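Local coordinates for protein fasciclin-1 (Drosophila melanogaster, PDB 1O70) that acts as a neural cell adhesion molecule, seen here as its third and fourth extracellular FAS1 domains, in a protein probably held to the membrane by a GPI anchor, at residues G22-R25 with K26-V30; P157-V161 with L162-E166; N71-R74 with Q75-N78; L247-F250 with S251-G255. One frame throughout, in Å; residues are numbered along the deposited sequence.

Contact 1. Residues G22-R25 with K26-V30; sequences GALR and KFYEV. With SO4 (sulfate ion), chain D.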
loop_
_atom_site.group_PDB
_atom_site.type_symbol
_atom_site.label_atom_id
_atom_site.label_comp_id
_atom_site.label_asym_id
_atom_site.label_seq_id
_atom_site.Cartn_x
_atom_site.Cartn_y
_atom_site.Cartn_z
ATOM N N GLY A 22 5.709 25.203 -11.248
ATOM C CA GLY A 22 6.516 24.964 -10.065
ATOM C C GLY A 22 6.795 23.497 -9.784
ATOM O O GLY A 22 7.907 23.133 -9.404
ATOM N N ALA A 23 5.795 22.646 -9.981
ATOM C CA ALA A 23 5.952 21.222 -9.710
ATOM C C ALA A 23 7.041 20.537 -10.517
ATOM O O ALA A 23 7.948 19.931 -9.954
ATOM C CB ALA A 23 4.625 20.495 -9.921
ATOM N N LEU A 24 6.944 20.612 -11.836
ATOM C CA LEU A 24 7.938 19.966 -12.683
ATOM C C LEU A 24 9.382 20.408 -12.455
ATOM O O LEU A 24 10.287 19.571 -12.443
ATOM C CB LEU A 24 7.574 20.143 -14.154
ATOM C CG LEU A 24 6.820 18.962 -14.758
ATOM C CD1 LEU A 24 6.701 19.185 -16.257
ATOM C CD2 LEU A 24 7.570 17.648 -14.490
ATOM N N ARG A 25 9.618 21.704 -12.276
ATOM C CA ARG A 25 10.987 22.144 -12.061
ATOM C C ARG A 25 11.499 21.595 -10.740
ATOM O O ARG A 25 12.675 21.249 -10.613
ATOM C CB ARG A 25 11.092 23.668 -12.053
ATOM C CG ARG A 25 10.422 24.295 -10.870
ATOM C CD ARG A 25 11.175 25.517 -10.376
ATOM N NE ARG A 25 10.508 26.056 -9.197
ATOM C CZ ARG A 25 10.673 25.591 -7.962
ATOM N NH1 ARG A 25 11.503 24.581 -7.731
ATOM N NH2 ARG A 25 9.978 26.117 -6.963
ATOM N N LYS A 26 10.608 21.522 -9.756
ATOM C CA LYS A 26 10.955 21.013 -8.433
ATOM C C LYS A 26 11.281 19.525 -8.533
ATOM O O LYS A 26 12.249 19.050 -7.928
ATOM C CB LYS A 26 9.791 21.221 -7.466
ATOM C CG LYS A 26 10.055 20.720 -6.062
ATOM C CD LYS A 26 11.181 21.499 -5.407
ATOM C CE LYS A 26 11.447 21.004 -3.996
ATOM N NZ LYS A 26 12.468 21.847 -3.308
ATOM N N PHE A 27 10.476 18.796 -9.307
ATOM C CA PHE A 27 10.697 17.371 -9.487
ATOM C C PHE A 27 12.114 17.181 -10.023
ATOM O O PHE A 27 12.871 16.346 -9.524
ATOM C CB PHE A 27 9.674 16.780 -10.466
ATOM C CG PHE A 27 9.767 15.276 -10.617
ATOM C CD1 PHE A 27 9.212 14.425 -9.665
ATOM C CD2 PHE A 27 10.412 14.711 -11.714
ATOM C CE1 PHE A 27 9.296 13.026 -9.806
ATOM C CE2 PHE A 27 10.504 13.316 -11.868
ATOM C CZ PHE A 27 9.946 12.475 -10.915
ATOM N N TYR A 28 12.486 17.973 -11.024
ATOM C CA TYR A 28 13.821 17.849 -11.602
ATOM C C TYR A 28 14.904 18.333 -10.646
ATOM O O TYR A 28 16.016 17.803 -10.639
ATOM C CB TYR A 28 13.893 18.600 -12.931
ATOM C CG TYR A 28 13.034 17.978 -14.003
ATOM C CD1 TYR A 28 12.228 18.776 -14.823
ATOM C CD2 TYR A 28 13.023 16.590 -14.207
ATOM C CE1 TYR A 28 11.432 18.220 -15.815
ATOM C CE2 TYR A 28 12.226 16.023 -15.203
ATOM C CZ TYR A 28 11.433 16.853 -16.007
ATOM O OH TYR A 28 10.657 16.323 -17.016
ATOM N N GLU A 29 14.589 19.332 -9.832
ATOM C CA GLU A 29 15.569 19.798 -8.867
ATOM C C GLU A 29 15.859 18.653 -7.906
ATOM O O GLU A 29 17.017 18.374 -7.598
ATOM C CB GLU A 29 15.046 21.010 -8.111
ATOM C CG GLU A 29 15.437 22.315 -8.757
ATOM C CD GLU A 29 14.822 23.492 -8.063
ATOM O OE1 GLU A 29 14.763 23.473 -6.810
ATOM O OE2 GLU A 29 14.399 24.439 -8.764
ATOM N N VAL A 30 14.809 17.977 -7.446
ATOM C CA VAL A 30 15.001 16.849 -6.545
ATOM C C VAL A 30 15.869 15.793 -7.225
ATOM O O VAL A 30 16.741 15.193 -6.591
ATOM C CB VAL A 30 13.658 16.211 -6.115
ATOM C CG1 VAL A 30 13.915 14.923 -5.332
ATOM C CG2 VAL A 30 12.875 17.194 -5.245
HETATM S S SO4 D . 10.696 25.349 -3.902
HETATM O O1 SO4 D . 9.504 24.663 -4.446
HETATM O O2 SO4 D . 10.363 26.747 -3.573
HETATM O O3 SO4 D . 11.155 24.642 -2.693
HETATM O O4 SO4 D . 11.778 25.328 -4.909
#

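Contact 2. Residues P157-V161 with L162-E166; sequences PYTTV and LGKLE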
loop_
_atom_site.group_PDB
_atom_site.type_symbol
_atom_site.label_atom_id
_atom_site.label_comp_id
_atom_site.label_asym_id
_atom_site.label_seq_id
_atom_site.Cartn_x
_atom_site.Cartn_y
_atom_site.Cartn_z
ATOM N N PRO A 157 4.867 7.951 3.789
ATOM C CA PRO A 157 3.626 7.866 4.561
ATOM C C PRO A 157 3.342 9.067 5.438
ATOM O O PRO A 157 4.238 9.608 6.083
ATOM C CB PRO A 157 3.817 6.599 5.389
ATOM C CG PRO A 157 4.769 5.780 4.565
ATOM C CD PRO A 157 5.757 6.819 4.108
ATOM N N TYR A 158 2.083 9.484 5.457
ATOM C CA TYR A 158 1.681 10.597 6.299
ATOM C C TYR A 158 0.537 10.120 7.189
ATOM O O TYR A 158 -0.254 10.915 7.694
ATOM C CB TYR A 158 1.255 11.810 5.454
ATOM C CG TYR A 158 0.071 11.598 4.532
ATOM C CD1 TYR A 158 -1.239 11.799 4.981
ATOM C CD2 TYR A 158 0.263 11.197 3.203
ATOM C CE1 TYR A 158 -2.328 11.611 4.129
ATOM C CE2 TYR A 158 -0.820 10.999 2.343
ATOM C CZ TYR A 158 -2.111 11.211 2.813
ATOM O OH TYR A 158 -3.191 11.015 1.977
ATOM N N THR A 159 0.450 8.805 7.360
ATOM C CA THR A 159 -0.582 8.210 8.196
ATOM C C THR A 159 -0.061 6.984 8.930
ATOM O O THR A 159 0.839 6.290 8.452
ATOM C CB THR A 159 -1.809 7.769 7.380
ATOM O OG1 THR A 159 -1.421 6.780 6.416
ATOM C CG2 THR A 159 -2.433 8.960 6.688
ATOM N N THR A 160 -0.625 6.740 10.110
ATOM C CA THR A 160 -0.261 5.583 10.910
ATOM C C THR A 160 -1.071 4.423 10.331
ATOM O O THR A 160 -1.943 4.626 9.477
ATOM C CB THR A 160 -0.692 5.747 12.377
ATOM O OG1 THR A 160 -2.122 5.845 12.440
ATOM C CG2 THR A 160 -0.088 6.995 12.980
ATOM N N VAL A 161 -0.781 3.215 10.793
ATOM C CA VAL A 161 -1.520 2.043 10.355
ATOM C C VAL A 161 -3.021 2.344 10.471
ATOM O O VAL A 161 -3.783 2.139 9.525
ATOM C CB VAL A 161 -1.161 0.832 11.241
ATOM C CG1 VAL A 161 -2.094 -0.329 10.953
ATOM C CG2 VAL A 161 0.279 0.434 11.007
ATOM N N LEU A 162 -3.433 2.843 11.634
ATOM C CA LEU A 162 -4.840 3.195 11.869
ATOM C C LEU A 162 -5.330 4.255 10.884
ATOM O O LEU A 162 -6.427 4.146 10.338
ATOM C CB LEU A 162 -5.039 3.729 13.296
ATOM C CG LEU A 162 -6.448 4.259 13.593
ATOM C CD1 LEU A 162 -7.442 3.093 13.554
ATOM C CD2 LEU A 162 -6.503 4.943 14.966
ATOM N N GLY A 163 -4.508 5.282 10.672
ATOM C CA GLY A 163 -4.886 6.352 9.771
ATOM C C GLY A 163 -5.170 5.818 8.389
ATOM O O GLY A 163 -6.089 6.275 7.704
ATOM N N LYS A 164 -4.371 4.831 7.994
ATOM C CA LYS A 164 -4.487 4.190 6.696
ATOM C C LYS A 164 -5.761 3.365 6.641
ATOM O O LYS A 164 -6.537 3.468 5.690
ATOM C CB LYS A 164 -3.287 3.275 6.466
ATOM C CG LYS A 164 -2.645 3.400 5.098
ATOM C CD LYS A 164 -3.615 3.144 3.973
ATOM C CE LYS A 164 -3.003 3.492 2.629
ATOM N NZ LYS A 164 -2.722 4.939 2.511
ATOM N N LEU A 165 -5.972 2.544 7.666
ATOM C CA LEU A 165 -7.158 1.692 7.736
ATOM C C LEU A 165 -8.475 2.431 7.602
ATOM O O LEU A 165 -9.430 1.890 7.053
ATOM C CB LEU A 165 -7.189 0.905 9.043
ATOM C CG LEU A 165 -6.288 -0.317 9.217
ATOM C CD1 LEU A 165 -6.360 -0.731 10.676
ATOM C CD2 LEU A 165 -6.734 -1.454 8.295
ATOM N N GLU A 166 -8.552 3.653 8.105
ATOM C CA GLU A 166 -9.812 4.376 7.991
ATOM C C GLU A 166 -9.934 5.141 6.687
ATOM O O GLU A 166 -11.040 5.442 6.258
ATOM C CB GLU A 166 -10.001 5.309 9.186
ATOM C CG GLU A 166 -8.741 5.988 9.622
ATOM C CD GLU A 166 -8.944 6.812 10.882
ATOM O OE1 GLU A 166 -9.620 6.319 11.816
ATOM O OE2 GLU A 166 -8.410 7.943 10.943
#

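Contact 3. Residues N71-R74 with Q75-N78; sequences NKMR and QILN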
loop_
_atom_site.group_PDB
_atom_site.type_symbol
_atom_site.label_atom_id
_atom_site.label_comp_id
_atom_site.label_asym_id
_atom_site.label_seq_id
_atom_site.Cartn_x
_atom_site.Cartn_y
_atom_site.Cartn_z
ATOM N N ASN A 71 20.001 7.618 -1.434
ATOM C CA ASN A 71 19.624 6.292 -1.898
ATOM C C ASN A 71 18.114 6.071 -1.830
ATOM O O ASN A 71 17.526 5.398 -2.688
ATOM C CB ASN A 71 20.346 5.230 -1.071
ATOM C CG ASN A 71 20.151 3.839 -1.626
ATOM O OD1 ASN A 71 19.030 3.320 -1.657
ATOM N ND2 ASN A 71 21.240 3.224 -2.079
ATOM N N LYS A 72 17.494 6.640 -0.802
ATOM C CA LYS A 72 16.053 6.530 -0.611
ATOM C C LYS A 72 15.311 7.482 -1.542
ATOM O O LYS A 72 14.317 7.108 -2.164
ATOM C CB LYS A 72 15.686 6.828 0.845
ATOM C CG LYS A 72 16.113 5.733 1.803
ATOM C CD LYS A 72 15.693 6.020 3.235
ATOM C CE LYS A 72 16.102 4.872 4.158
ATOM N NZ LYS A 72 15.695 5.116 5.571
ATOM N N MET A 73 15.798 8.713 -1.635
ATOM C CA MET A 73 15.184 9.699 -2.504
ATOM C C MET A 73 15.018 9.148 -3.911
ATOM O O MET A 73 14.013 9.405 -4.571
ATOM C CB MET A 73 16.033 10.961 -2.541
ATOM C CG MET A 73 15.710 11.934 -1.431
ATOM S SD MET A 73 13.972 12.421 -1.514
ATOM C CE MET A 73 13.384 11.678 -0.004
ATOM N N ARG A 74 16.012 8.389 -4.360
ATOM C CA ARG A 74 15.993 7.790 -5.683
ATOM C C ARG A 74 14.849 6.776 -5.762
ATOM O O ARG A 74 14.158 6.682 -6.776
ATOM C CB ARG A 74 17.337 7.105 -5.956
ATOM C CG ARG A 74 17.585 6.729 -7.417
ATOM C CD ARG A 74 19.054 6.366 -7.653
ATOM N NE ARG A 74 19.942 7.352 -7.034
ATOM C CZ ARG A 74 20.701 7.115 -5.965
ATOM N NH1 ARG A 74 20.690 5.918 -5.394
ATOM N NH2 ARG A 74 21.462 8.078 -5.454
ATOM N N GLN A 75 14.647 6.017 -4.687
ATOM C CA GLN A 75 13.577 5.032 -4.667
ATOM C C GLN A 75 12.230 5.733 -4.668
ATOM O O GLN A 75 11.279 5.281 -5.313
ATOM C CB GLN A 75 13.677 4.149 -3.438
ATOM C CG GLN A 75 14.867 3.240 -3.439
ATOM C CD GLN A 75 14.812 2.265 -2.285
ATOM O OE1 GLN A 75 13.944 1.384 -2.233
ATOM N NE2 GLN A 75 15.733 2.424 -1.341
ATOM N N ILE A 76 12.155 6.838 -3.939
ATOM C CA ILE A 76 10.936 7.612 -3.869
ATOM C C ILE A 76 10.665 8.219 -5.234
ATOM O O ILE A 76 9.560 8.108 -5.765
ATOM C CB ILE A 76 11.067 8.704 -2.807
ATOM C CG1 ILE A 76 11.109 8.039 -1.428
ATOM C CG2 ILE A 76 9.934 9.715 -2.939
ATOM C CD1 ILE A 76 11.196 8.995 -0.263
ATOM N N LEU A 77 11.685 8.844 -5.812
ATOM C CA LEU A 77 11.543 9.437 -7.133
ATOM C C LEU A 77 11.108 8.388 -8.150
ATOM O O LEU A 77 10.170 8.618 -8.915
ATOM C CB LEU A 77 12.865 10.069 -7.588
ATOM C CG LEU A 77 13.291 11.406 -6.958
ATOM C CD1 LEU A 77 14.757 11.653 -7.252
ATOM C CD2 LEU A 77 12.434 12.547 -7.503
ATOM N N ASN A 78 11.770 7.233 -8.147
ATOM C CA ASN A 78 11.449 6.177 -9.099
ATOM C C ASN A 78 10.014 5.674 -9.096
ATOM O O ASN A 78 9.512 5.270 -10.141
ATOM C CB ASN A 78 12.378 4.984 -8.910
ATOM C CG ASN A 78 13.814 5.320 -9.220
ATOM O OD1 ASN A 78 14.100 6.103 -10.120
ATOM N ND2 ASN A 78 14.732 4.719 -8.475
#

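Contact 4. Residues L247-F250 with S251-G255; sequences LVKF and SQESG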
loop_
_atom_site.group_PDB
_atom_site.type_symbol
_atom_site.label_atom_id
_atom_site.label_comp_id
_atom_site.label_asym_id
_atom_site.label_seq_id
_atom_site.Cartn_x
_atom_site.Cartn_y
_atom_site.Cartn_z
ATOM N N LEU A 247 10.472 -10.826 5.153
ATOM C CA LEU A 247 9.860 -12.120 5.418
ATOM C C LEU A 247 10.411 -13.185 4.473
ATOM O O LEU A 247 10.605 -14.334 4.867
ATOM C CB LEU A 247 8.341 -12.017 5.271
ATOM C CG LEU A 247 7.716 -10.873 6.074
ATOM C CD1 LEU A 247 6.225 -10.822 5.811
ATOM C CD2 LEU A 247 7.997 -11.064 7.562
ATOM N N VAL A 248 10.666 -12.793 3.228
ATOM C CA VAL A 248 11.203 -13.716 2.232
ATOM C C VAL A 248 12.610 -14.158 2.637
ATOM O O VAL A 248 12.913 -15.352 2.652
ATOM C CB VAL A 248 11.259 -13.062 0.825
ATOM C CG1 VAL A 248 11.987 -13.972 -0.151
ATOM C CG2 VAL A 248 9.853 -12.794 0.327
ATOM N N LYS A 249 13.458 -13.190 2.976
ATOM C CA LYS A 249 14.829 -13.479 3.382
ATOM C C LYS A 249 14.863 -14.345 4.641
ATOM O O LYS A 249 15.667 -15.272 4.739
ATOM C CB LYS A 249 15.590 -12.176 3.629
ATOM C CG LYS A 249 17.030 -12.360 4.059
ATOM C CD LYS A 249 17.693 -11.011 4.295
ATOM C CE LYS A 249 19.154 -11.171 4.692
ATOM N NZ LYS A 249 19.796 -9.863 5.013
ATOM N N PHE A 250 13.998 -14.042 5.603
ATOM C CA PHE A 250 13.947 -14.822 6.828
ATOM C C PHE A 250 13.529 -16.250 6.515
ATOM O O PHE A 250 14.247 -17.185 6.832
ATOM C CB PHE A 250 12.950 -14.224 7.829
ATOM C CG PHE A 250 13.453 -13.007 8.560
ATOM C CD1 PHE A 250 13.982 -11.923 7.864
ATOM C CD2 PHE A 250 13.356 -12.929 9.949
ATOM C CE1 PHE A 250 14.401 -10.776 8.537
ATOM C CE2 PHE A 250 13.772 -11.788 10.632
ATOM C CZ PHE A 250 14.296 -10.711 9.925
ATOM N N SER A 251 12.378 -16.423 5.876
ATOM C CA SER A 251 11.903 -17.769 5.579
ATOM C C SER A 251 12.811 -18.501 4.600
ATOM O O SER A 251 12.649 -19.695 4.362
ATOM C CB SER A 251 10.464 -17.738 5.043
ATOM O OG SER A 251 10.413 -17.385 3.680
ATOM N N GLN A 252 13.777 -17.790 4.039
ATOM C CA GLN A 252 14.698 -18.390 3.087
ATOM C C GLN A 252 15.954 -18.895 3.796
ATOM O O GLN A 252 16.368 -20.037 3.601
ATOM C CB GLN A 252 15.071 -17.354 2.042
ATOM C CG GLN A 252 15.414 -17.925 0.707
ATOM C CD GLN A 252 15.282 -16.883 -0.375
ATOM O OE1 GLN A 252 15.964 -15.856 -0.349
ATOM N NE2 GLN A 252 14.388 -17.130 -1.330
ATOM N N GLU A 253 16.558 -18.035 4.614
ATOM C CA GLU A 253 17.756 -18.395 5.366
ATOM C C GLU A 253 17.383 -19.426 6.429
ATOM O O GLU A 253 18.084 -20.416 6.618
ATOM C CB GLU A 253 18.369 -17.161 6.039
ATOM C CG GLU A 253 18.827 -16.069 5.079
ATOM C CD GLU A 253 19.338 -14.841 5.810
ATOM O OE1 GLU A 253 18.634 -14.360 6.727
ATOM O OE2 GLU A 253 20.433 -14.344 5.465
ATOM N N SER A 254 16.279 -19.186 7.125
ATOM C CA SER A 254 15.813 -20.107 8.153
ATOM C C SER A 254 14.681 -20.906 7.527
ATOM O O SER A 254 14.402 -20.764 6.336
ATOM C CB SER A 254 15.278 -19.346 9.365
ATOM O OG SER A 254 13.913 -19.009 9.184
ATOM N N GLY A 255 14.025 -21.742 8.325
ATOM C CA GLY A 255 12.927 -22.534 7.799
ATOM C C GLY A 255 11.758 -21.646 7.414
ATOM O O GLY A 255 11.519 -21.372 6.235
#

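Contact 1. Residues G22-R25 with K26-V30
R25 and E29, one helical turn apart, are joined by a salt bridge, NH1 of R25 lying 3.1 Å from OE2 of E29. The guanidinium and carboxylate planes are only 17° apart, but the hydrogen bond within the pair is weak and well bent. R25 reaches this place with CG between its backbone N and carbonyl carbon (chi1 68°), which sends the chain back so that one face of the guanidinium lies over G22 O.

A sulfate ion, probably from the crystallisation liquor, sits at the edge of the same guanidinium. NH2 of R25 bonds its O1 at 2.9 Å, while O4 takes weaker bonds from both NH1 and NH2. K26 adds NZ to sulfate O3 at 3.1 Å, so two basic side chains share one anion.

Apolar contact is slight: CD2 of L24 meets CE1 of Y28 at 4.1 Å, the two side chains running alongside each other. Backbone bonds from K26, F27, Y28 and E29 to the residue four before keep the helix regular.

Within the fold, helix 21-33 packs F27 against I50 and P53 of strand 48-53 and, with V30, against L77 of helix 70-79; K26 and V30 also touch W58 of helix 55-60.

Contact 2. Residues P157-V161 with L162-E166
OG1 of T160 accepts the backbone N-H of G163 at 3.0 Å, an N-cap bond that is nearly straight (161°), and a weak bond also links it to OD1 of N188. The hydroxyl is set for this by chi1 of 63°, which places OG1 between the backbone N and the carbonyl carbon and turns it over the first turn of the helix. The carbonyl of the same residue begins the regular pattern, T160 O taking the N-H of K164 at 2.9 Å almost in line with its C=O bond. V161 O then receives L165 N at 2.9 Å, within the carbonyl plane.

A valine in place of T160 would probably leave the G163 N-H without its capping acceptor and N188 OD1 without its weak partner, holding the first turn less firmly.

Side-chain contacts are looser. OG1 of T159 lies 3.8 Å from CG of K164, and with no side chain at G163 the backbone there lies close against CB of T159. V161 CG1 and L165 CD1 approach to 4.3 Å, and both residues rest on Y196 of strand 193-199. K164 bends away so that NZ bonds G130 O in the preceding FAS1 domain. The arrangement is a classic N-cap, here opening helix 161-167 where the chain passes from one FAS1 domain to the next.

Contact 3. Residues N71-R74 with Q75-N78
M73 and I76 make the apolar part of this helical turn, CE of M73 meeting CD1 of I76 at 3.5 Å as the two side chains run alongside each other. The methionine bends at chi2 (-59°) and again at the sulfur, which brings its methyl round to the isoleucine tip.

The polar side chains meet more loosely. NE2 of Q75 gives N71 OD1 a weak bond of 3.4 Å, with the two amide planes almost perpendicular at 84°. N78 runs alongside R74, though the place of its amide is less sure, while the R74 guanidinium leads off to a weak bond with N34 O.

In the backbone, K72 O takes I76 N at 2.8 Å nearly head-on, plus a weak bond from Q75 N. M73 O takes L77 N at 2.7 Å.

N78 also touches V38 of helix 37-43 and N106. An alanine in place of N78 is likely to open a gap against V38 and N106, which would lose their contact with the amide.

Helix 70-79 is thus two-sided: M73, I76 and L77 are buried, whereas N71 and Q75 are exposed, so the weak amide pair probably adds little stability compared with the backbone bonds and the apolar packing.

Contact 4. Residues L247-F250 with S251-G255
E253 reaches back along the helix to K249, and its side chain stays beside that residue throughout. CB lies 3.5 Å from K249 O, with CG anti to its own carbonyl carbon (chi1 -62°), and CG comes slightly nearer the same oxygen, at 3.3 Å. Beyond it the chain is extended. The carboxylate carbon CD then meets both CG and CE of K249, OE1 sits near CG of K249, and OE2 ends 3.5 Å from CE of K249. The charged tip remains apart: NZ of K249 is 4.5 Å from OE2 of E253, too far for a salt bridge, so any attraction is probably mild.

E253 is the last residue of helix 244-253 in the fourth FAS1 domain. Its N-H bonds K249 O. S254 is the first residue to leave helical angles, though its N-H still bonds F250 O, four residues before. That oxygen is gripped twice, by S254 N at 2.9 Å, close to straight ahead of the carbonyl, and by S254 OG at 3.0 Å from above the carbonyl plane.

On the inner side, S251 N bonds L247 O at 2.9 Å. L247 and S251 pack on V257 of strand 257-260, and V248 lies against V270 of strand 265-273.

Along the chain the order is contact 1, contact 3, contact 2, contact 4. Contacts 1 and 3 belong to the third FAS1 domain, where helices 21-33 and 70-79 pack directly on each other, their centres about 14 Å apart. Contact 2 lies at the passage into the fourth domain, its nearest atoms about 7 Å from contact 3. Contact 4 belongs to a later helix of that fourth domain, its centre about 28 Å from that of contact 2. The two domains each hold a seven-stranded mixed sheet with the same strand order, so the chain is a tandem repeat of one fold.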